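Local coordinates for protein triacylglycerol lipase (Clostridium botulinum, PDB 5AH1) that hydrolyses ester bonds of synthetic polyesters and probably of triacylglycerols, as a zinc-binding esterase of the alpha/beta-hydrolase fold, at residues Gly233-Asp238 with Lys378-Asn383; Ser345-Gly350 with Ile355-Ala360. All blocks are in the same frame, centred on the assembly; numbering follows the deposited sequence.

Contact 1: residues Gly233-Asp238 with Lys378-Asn383; sequences GTTLSD and KKWFPN. With K (potassium ion), chain D.
T235 and W380 meet obliquely, the methyl CG2 of the threonine coming within 3.9 Å of CE3 on the six-membered part of the indole. With T235 CG2 anti to the carbonyl carbon and OG1 between the backbone N and that carbon (chi1 65°), the methyl is offered to the tryptophan while the hydroxyl is hydrogen-bonded to another part of the protein. A beta-branched threonine thus supplies an apolar and a polar group from one carbon. Further round the indole, at the edge and near the ring plane, lies the carbonyl O of G233, 4.3 Å from W380 CZ3; this O accepts a hydrogen bond from S391 OG, while its approach to the ring is mere proximity. Glycine suits position 233, since its positive phi of 83° would press a CB against the preceding carbonyl O. Tryptophan suits its buried place because the wide indole reaches T235, G233, I390 and T310 at once. In this alpha/beta-hydrolase fold the residues 233-238 follow central strand 221-227 and open the short helix 235-239. T234 is its N-cap: OG1 accepts from L236 N at 3.1 Å. At the far end of the segment the carbonyl oxygens of S237 and D238, with that of M240, bind a potassium ion.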
ATOM      1  N   GLY A 233      -0.581  -2.944 -10.975  1.00  6.64           N
ATOM      2  CA  GLY A 233       0.871  -2.978 -10.933  1.00  6.98           C
ATOM      3  C   GLY A 233       1.493  -1.622 -11.224  1.00  7.10           C
ATOM      4  O   GLY A 233       0.807  -0.623 -11.466  1.00  7.86           O
ATOM      5  N   THR A 234       2.809  -1.587 -11.178  1.00  7.21           N
ATOM      6  CA  THR A 234       3.554  -0.429 -11.591  1.00  7.26           C
ATOM      7  C   THR A 234       4.674  -0.862 -12.513  1.00  7.04           C
ATOM      8  O   THR A 234       5.396  -1.819 -12.239  1.00  7.11           O
ATOM      9  CB  THR A 234       4.142   0.354 -10.398  1.00  7.49           C
ATOM     10  OG1 THR A 234       5.057   1.301 -10.931  1.00  7.87           O
ATOM     11  CG2 THR A 234       4.845  -0.552  -9.367  1.00  8.62           C
ATOM     12  N   THR A 235       4.838  -0.120 -13.603  1.00  7.27           N
ATOM     13  CA  THR A 235       5.909  -0.435 -14.540  1.00  7.78           C
ATOM     14  C   THR A 235       7.288  -0.111 -13.977  1.00  7.50           C
ATOM     15  O   THR A 235       8.284  -0.528 -14.543  1.00  8.26           O
ATOM     16  CB  THR A 235       5.711   0.218 -15.913  1.00  8.68           C
ATOM     17  OG1 THR A 235       5.779   1.641 -15.803  1.00  8.05           O
ATOM     18  CG2 THR A 235       4.398  -0.223 -16.551  1.00  9.55           C
ATOM     19  N   LEU A 236       7.346   0.547 -12.823  1.00  7.95           N
ATOM     20  CA  LEU A 236       8.625   0.703 -12.130  1.00  8.42           C
ATOM     21  C   LEU A 236       9.199  -0.662 -11.766  1.00  7.19           C
ATOM     22  O   LEU A 236      10.409  -0.901 -11.895  1.00  8.78           O
ATOM     23  CB  LEU A 236       8.497   1.579 -10.886  1.00  9.48           C
ATOM     24  CG  LEU A 236       9.817   1.915 -10.184  1.00 11.05           C
ATOM     25  CD1 LEU A 236      10.778   2.640 -11.114  1.00 12.63           C
ATOM     26  CD2 LEU A 236       9.537   2.733  -8.953  1.00 10.69           C
ATOM     27  N   SER A 237       8.348  -1.590 -11.335  1.00  7.63           N
ATOM     28  CA  SER A 237       8.833  -2.938 -11.109  1.00  8.06           C
ATOM     29  C   SER A 237       9.187  -3.612 -12.436  1.00  7.61           C
ATOM     30  O   SER A 237      10.249  -4.230 -12.553  1.00  9.00           O
ATOM     31  CB  SER A 237       7.851  -3.795 -10.324  1.00  8.80           C
ATOM     32  OG  SER A 237       8.399  -5.099 -10.239  1.00  9.34           O
ATOM     33  N   ASP A 238       8.315  -3.516 -13.435  1.00  7.43           N
ATOM     34  CA  ASP A 238       8.570  -4.161 -14.717  1.00  7.97           C
ATOM     35  C   ASP A 238       9.952  -3.793 -15.282  1.00  7.94           C
ATOM     36  O   ASP A 238      10.677  -4.645 -15.781  1.00  9.11           O
ATOM     37  CB  ASP A 238       7.534  -3.753 -15.754  1.00  9.06           C
ATOM     38  CG  ASP A 238       6.117  -4.185 -15.417  1.00 10.57           C
ATOM     39  OD1 ASP A 238       5.852  -4.746 -14.354  1.00 12.12           O
ATOM     40  OD2 ASP A 238       5.230  -3.911 -16.246  1.00 13.94           O
ATOM     41  N   LYS A 378       1.174   4.649 -24.072  1.00 11.46           N
ATOM     42  CA  LYS A 378       1.325   6.005 -23.569  1.00 11.57           C
ATOM     43  C   LYS A 378       0.358   6.352 -22.428  1.00 10.60           C
ATOM     44  O   LYS A 378       0.645   7.235 -21.634  1.00 10.58           O
ATOM     45  CB  LYS A 378       1.182   7.010 -24.709  1.00 13.64           C
ATOM     46  CG  LYS A 378      -0.225   7.080 -25.270  1.00 17.75           C
ATOM     47  CD  LYS A 378      -0.334   7.989 -26.478  1.00 21.14           C
ATOM     48  CE  LYS A 378      -1.758   7.936 -27.037  1.00 24.57           C
ATOM     49  NZ  LYS A 378      -1.972   8.765 -28.252  1.00 26.97           N
ATOM     50  N   LYS A 379      -0.770   5.653 -22.334  0.62 10.17           N
ATOM     51  CA  LYS A 379      -1.713   5.914 -21.251  0.62 10.65           C
ATOM     52  C   LYS A 379      -1.072   5.590 -19.898  0.62  8.79           C
ATOM     53  O   LYS A 379      -1.524   6.074 -18.862  0.62  9.38           O
ATOM     54  CB  LYS A 379      -2.986   5.085 -21.418  0.62 14.10           C
ATOM     55  CG  LYS A 379      -3.644   5.135 -22.794  0.62 17.64           C
ATOM     56  CD  LYS A 379      -4.852   4.173 -22.944  0.62 19.64           C
ATOM     57  CE  LYS A 379      -4.885   2.959 -21.971  0.62 20.11           C
ATOM     58  NZ  LYS A 379      -3.866   1.878 -22.189  0.62 19.98           N
ATOM     59  N   TRP A 380      -0.017   4.779 -19.913  1.00  9.04           N
ATOM     60  CA  TRP A 380       0.666   4.375 -18.689  1.00  8.17           C
ATOM     61  C   TRP A 380       1.731   5.378 -18.258  1.00  8.36           C
ATOM     62  O   TRP A 380       2.275   5.271 -17.175  1.00  8.36           O
ATOM     63  CB  TRP A 380       1.298   3.001 -18.862  1.00  8.17           C
ATOM     64  CG  TRP A 380       0.309   1.893 -18.832  1.00  7.85           C
ATOM     65  CD1 TRP A 380      -0.571   1.538 -19.811  1.00  7.66           C
ATOM     66  CD2 TRP A 380       0.114   0.968 -17.767  1.00  7.45           C
ATOM     67  NE1 TRP A 380      -1.298   0.459 -19.420  1.00  7.94           N
ATOM     68  CE2 TRP A 380      -0.910   0.092 -18.155  1.00  7.32           C
ATOM     69  CE3 TRP A 380       0.690   0.813 -16.502  1.00  7.27           C
ATOM     70  CZ2 TRP A 380      -1.343  -0.957 -17.342  1.00  8.10           C
ATOM     71  CZ3 TRP A 380       0.245  -0.200 -15.691  1.00  7.45           C
ATOM     72  CH2 TRP A 380      -0.773  -1.067 -16.099  1.00  8.67           C
ATOM     73  N   PHE A 381       2.068   6.339 -19.111  1.00  8.48           N
ATOM     74  CA  PHE A 381       3.161   7.242 -18.792  1.00  8.48           C
ATOM     75  C   PHE A 381       2.954   8.139 -17.548  1.00  8.54           C
ATOM     76  O   PHE A 381       3.877   8.292 -16.744  1.00  8.97           O
ATOM     77  CB  PHE A 381       3.552   8.122 -19.986  1.00  9.59           C
ATOM     78  CG  PHE A 381       4.109   7.375 -21.182  1.00 10.06           C
ATOM     79  CD1 PHE A 381       4.522   6.048 -21.136  1.00 10.42           C
ATOM     80  CD2 PHE A 381       4.225   8.046 -22.385  1.00 10.57           C
ATOM     81  CE1 PHE A 381       5.027   5.423 -22.282  1.00 10.93           C
ATOM     82  CE2 PHE A 381       4.717   7.436 -23.509  1.00 12.40           C
ATOM     83  CZ  PHE A 381       5.114   6.123 -23.457  1.00 11.45           C
ATOM     84  N   PRO A 382       1.779   8.774 -17.399  1.00  8.77           N
ATOM     85  CA  PRO A 382       1.615   9.636 -16.218  1.00  9.00           C
ATOM     86  C   PRO A 382       1.765   8.846 -14.924  1.00  7.58           C
ATOM     87  O   PRO A 382       1.287   7.709 -14.814  1.00  8.42           O
ATOM     88  CB  PRO A 382       0.196  10.202 -16.382  1.00  9.06           C
ATOM     89  CG  PRO A 382      -0.033  10.178 -17.879  1.00  9.70           C
ATOM     90  CD  PRO A 382       0.652   8.912 -18.338  1.00  8.53           C
ATOM     91  N   ASN A 383       2.397   9.456 -13.931  1.00  7.53           N
ATOM     92  CA  ASN A 383       2.640   8.751 -12.675  1.00  7.56           C
ATOM     93  C   ASN A 383       2.846   9.723 -11.511  1.00  8.36           C
ATOM     94  O   ASN A 383       2.761  10.942 -11.684  1.00  9.17           O
ATOM     95  CB  ASN A 383       3.807   7.751 -12.847  1.00  7.45           C
ATOM     96  CG  ASN A 383       5.139   8.427 -13.097  1.00  8.22           C
ATOM     97  OD1 ASN A 383       5.784   8.914 -12.164  1.00  9.04           O
ATOM     98  ND2 ASN A 383       5.560   8.473 -14.364  1.00  8.98           N
TER
HETATM   99  K     K D1457      11.577  -6.291 -13.847  1.00 10.14           K

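Contact 2: residues Ser345-Gly350 with Ile355-Ala360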
ATOM      1  N   SER A 345       5.936  11.424 -20.183  1.00 10.19           N
ATOM      2  CA  SER A 345       5.635  12.089 -18.913  1.00 10.58           C
ATOM      3  C   SER A 345       6.920  12.313 -18.133  1.00 10.64           C
ATOM      4  O   SER A 345       7.784  11.435 -18.073  1.00 11.88           O
ATOM      5  CB  SER A 345       4.654  11.285 -18.061  1.00 11.18           C
ATOM      6  OG  SER A 345       3.331  11.364 -18.568  1.00 12.08           O
ATOM      7  N   VAL A 346       7.039  13.495 -17.546  1.00 10.37           N
ATOM      8  CA  VAL A 346       8.209  13.885 -16.775  1.00 11.17           C
ATOM      9  C   VAL A 346       7.795  14.506 -15.454  1.00 11.13           C
ATOM     10  O   VAL A 346       6.680  15.009 -15.308  1.00 10.97           O
ATOM     11  CB  VAL A 346       9.091  14.876 -17.550  1.00 12.71           C
ATOM     12  CG1 VAL A 346       9.565  14.232 -18.823  1.00 13.42           C
ATOM     13  CG2 VAL A 346       8.337  16.151 -17.857  1.00 13.70           C
ATOM     14  N   ALA A 347       8.682  14.455 -14.472  1.00 12.35           N
ATOM     15  CA  ALA A 347       8.379  15.023 -13.162  1.00 14.01           C
ATOM     16  C   ALA A 347       8.017  16.499 -13.235  1.00 14.43           C
ATOM     17  O   ALA A 347       8.672  17.268 -13.949  1.00 15.74           O
ATOM     18  CB  ALA A 347       9.578  14.860 -12.256  1.00 14.54           C
ATOM     19  N   GLN A 348       6.973  16.892 -12.503  1.00 13.85           N
ATOM     20  CA  GLN A 348       6.700  18.301 -12.234  1.00 15.10           C
ATOM     21  C   GLN A 348       7.663  18.803 -11.172  1.00 14.65           C
ATOM     22  O   GLN A 348       7.715  18.275 -10.066  1.00 14.83           O
ATOM     23  CB  GLN A 348       5.283  18.508 -11.695  1.00 15.92           C
ATOM     24  CG  GLN A 348       4.142  18.159 -12.640  1.00 17.88           C
ATOM     25  CD  GLN A 348       2.801  18.259 -11.938  1.00 19.22           C
ATOM     26  OE1 GLN A 348       2.264  17.272 -11.455  1.00 18.76           O
ATOM     27  NE2 GLN A 348       2.279  19.461 -11.847  1.00 21.33           N
ATOM     28  N   ILE A 349       8.414  19.839 -11.513  0.58 15.57           N
ATOM     29  CA  ILE A 349       9.352  20.444 -10.581  0.58 16.57           C
ATOM     30  C   ILE A 349       8.580  21.248  -9.543  0.58 16.65           C
ATOM     31  O   ILE A 349       7.848  22.178  -9.886  0.58 18.13           O
ATOM     32  CB  ILE A 349      10.354  21.348 -11.324  0.58 18.07           C
ATOM     33  CG1 ILE A 349      11.004  20.581 -12.482  0.58 19.05           C
ATOM     34  CG2 ILE A 349      11.410  21.891 -10.361  0.58 18.70           C
ATOM     35  CD1 ILE A 349      11.677  19.282 -12.071  0.58 19.26           C
ATOM     36  N   GLY A 350       8.746  20.882  -8.274  1.00 15.43           N
ATOM     37  CA  GLY A 350       7.987  21.472  -7.190  1.00 14.82           C
ATOM     38  C   GLY A 350       7.231  20.356  -6.497  1.00 14.02           C
ATOM     39  O   GLY A 350       7.619  19.905  -5.416  1.00 15.66           O
ATOM     40  N   ILE A 355      13.921  12.780  -5.382  1.00 12.72           N
ATOM     41  CA  ILE A 355      14.281  11.364  -5.312  1.00 14.26           C
ATOM     42  C   ILE A 355      13.506  10.524  -6.336  1.00 12.64           C
ATOM     43  O   ILE A 355      13.955   9.448  -6.730  1.00 13.36           O
ATOM     44  CB  ILE A 355      14.064  10.783  -3.869  1.00 18.68           C
ATOM     45  CG1 ILE A 355      14.759   9.441  -3.692  1.00 22.77           C
ATOM     46  CG2 ILE A 355      12.600  10.556  -3.558  1.00 19.14           C
ATOM     47  CD1 ILE A 355      16.226   9.505  -3.764  1.00 24.91           C
ATOM     48  N   PHE A 356      12.365  11.036  -6.781  1.00 11.06           N
ATOM     49  CA  PHE A 356      11.512  10.331  -7.741  1.00 11.06           C
ATOM     50  C   PHE A 356      11.688  10.859  -9.166  1.00 11.76           C
ATOM     51  O   PHE A 356      10.979  10.444 -10.066  1.00 12.62           O
ATOM     52  CB  PHE A 356      10.025  10.469  -7.362  1.00 11.19           C
ATOM     53  CG  PHE A 356       9.644   9.809  -6.065  1.00 11.81           C
ATOM     54  CD1 PHE A 356      10.157   8.579  -5.713  1.00 12.63           C
ATOM     55  CD2 PHE A 356       8.754  10.431  -5.206  1.00 12.33           C
ATOM     56  CE1 PHE A 356       9.794   7.978  -4.523  1.00 13.05           C
ATOM     57  CE2 PHE A 356       8.386   9.837  -4.012  1.00 14.00           C
ATOM     58  CZ  PHE A 356       8.914   8.612  -3.669  1.00 13.25           C
ATOM     59  N   TYR A 357      12.609  11.786  -9.396  1.00 11.60           N
ATOM     60  CA  TYR A 357      12.830  12.223 -10.773  1.00 12.19           C
ATOM     61  C   TYR A 357      13.180  11.050 -11.708  1.00 12.51           C
ATOM     62  O   TYR A 357      12.582  10.905 -12.769  1.00 12.11           O
ATOM     63  CB  TYR A 357      13.912  13.297 -10.869  1.00 13.31           C
ATOM     64  CG  TYR A 357      13.574  14.677 -10.333  1.00 12.76           C
ATOM     65  CD1 TYR A 357      12.290  15.027  -9.928  1.00 13.24           C
ATOM     66  CD2 TYR A 357      14.565  15.646 -10.257  1.00 14.06           C
ATOM     67  CE1 TYR A 357      12.018  16.300  -9.447  1.00 13.98           C
ATOM     68  CE2 TYR A 357      14.301  16.910  -9.778  1.00 15.77           C
ATOM     69  CZ  TYR A 357      13.035  17.240  -9.389  1.00 15.06           C
ATOM     70  OH  TYR A 357      12.802  18.512  -8.919  1.00 15.43           O
ATOM     71  N   PRO A 358      14.143  10.200 -11.322  1.00 12.87           N
ATOM     72  CA  PRO A 358      14.502   9.162 -12.296  1.00 12.87           C
ATOM     73  C   PRO A 358      13.422   8.098 -12.463  1.00 11.15           C
ATOM     74  O   PRO A 358      13.226   7.582 -13.569  1.00 12.43           O
ATOM     75  CB  PRO A 358      15.783   8.557 -11.713  1.00 14.76           C
ATOM     76  CG  PRO A 358      15.765   8.898 -10.283  1.00 16.38           C
ATOM     77  CD  PRO A 358      15.045  10.219 -10.164  1.00 14.84           C
ATOM     78  N   THR A 359      12.721   7.769 -11.382  1.00 11.09           N
ATOM     79  CA  THR A 359      11.679   6.765 -11.436  1.00 10.36           C
ATOM     80  C   THR A 359      10.492   7.283 -12.252  1.00 10.81           C
ATOM     81  O   THR A 359       9.957   6.565 -13.101  1.00 10.99           O
ATOM     82  CB  THR A 359      11.248   6.338 -10.027  1.00 10.21           C
ATOM     83  OG1 THR A 359      10.923   7.497  -9.256  1.00 10.93           O
ATOM     84  CG2 THR A 359      12.382   5.587  -9.334  1.00 11.45           C
ATOM     85  N   ALA A 360      10.079   8.524 -12.007  1.00 11.04           N
ATOM     86  CA  ALA A 360       9.002   9.138 -12.780  1.00 11.09           C
ATOM     87  C   ALA A 360       9.366   9.222 -14.252  1.00 11.53           C
ATOM     88  O   ALA A 360       8.547   8.958 -15.117  1.00 10.86           O
ATOM     89  CB  ALA A 360       8.700  10.521 -12.250  1.00 11.70           C
TER
HETATM   90  O   HOH W   1      10.718  19.053  -7.358  1.00 16.17           O
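Y357 carries CG anti to its carbonyl carbon (chi1 -71°), which sends the phenol from the first turn of helix 357-363 across to the residues that follow strand 345-347. I349, in the conformer described here, one of two for this exposed residue, answers with CG1 beside its own backbone N and a second torsion of -55° that folds CD1 back onto the tyrosine. The two side chains then cross at about a right angle: CD1 of I349 lies 3.6 Å from Y357 CZ and 3.4 Å from Y357 OH, with CG2 of the same isoleucine also close to the hydroxyl. Nearer the root of the ring, the methyl of A347 comes to 3.6 Å from Y357 CD1. The short side chain of A347 lets the strand approach the start of the helix, its CA 5.8 Å from that of Y357. One turn on, A347 CB faces A360 CB at 4.4 Å, a closeness that suits a pair of alanines. The contact joins the small antiparallel hairpin of strands 336-338 and 345-347 to the following helix; T336 of the partner strand packs on A360, and N361 accepts from the backbone N of A347. At the outer end a water accepts from G350 N at 2.8 Å and is hydrogen-bonded to Y357 OH at 2.7 Å. Glycine accommodates the positive phi of 121° there. Direct contact between the segments is therefore apolar, the I349 share depending on its conformer, with polar links supplied by the water and by N361.

The centres of contacts 1 and 2 lie about 13 Å apart on the same side of the chain's centre, and contact 2 is nested within the loop that contact 1 closes: 233-238 comes first, then 345-350 and 355-360, and last 378-383. They touch directly. N383 ND2 probably donates to A360 O at 3.1 Å, S345 packs against F381 and P382, and L236 rests on T359. Helix 357-363, part of contact 2, also lies against both segments of contact 1, M363 touching T234, T235 and N383. The turn after central strand 221-227, the hairpin 336-338/345-347 and the loop before strand 403-405 thus pack together around this helix.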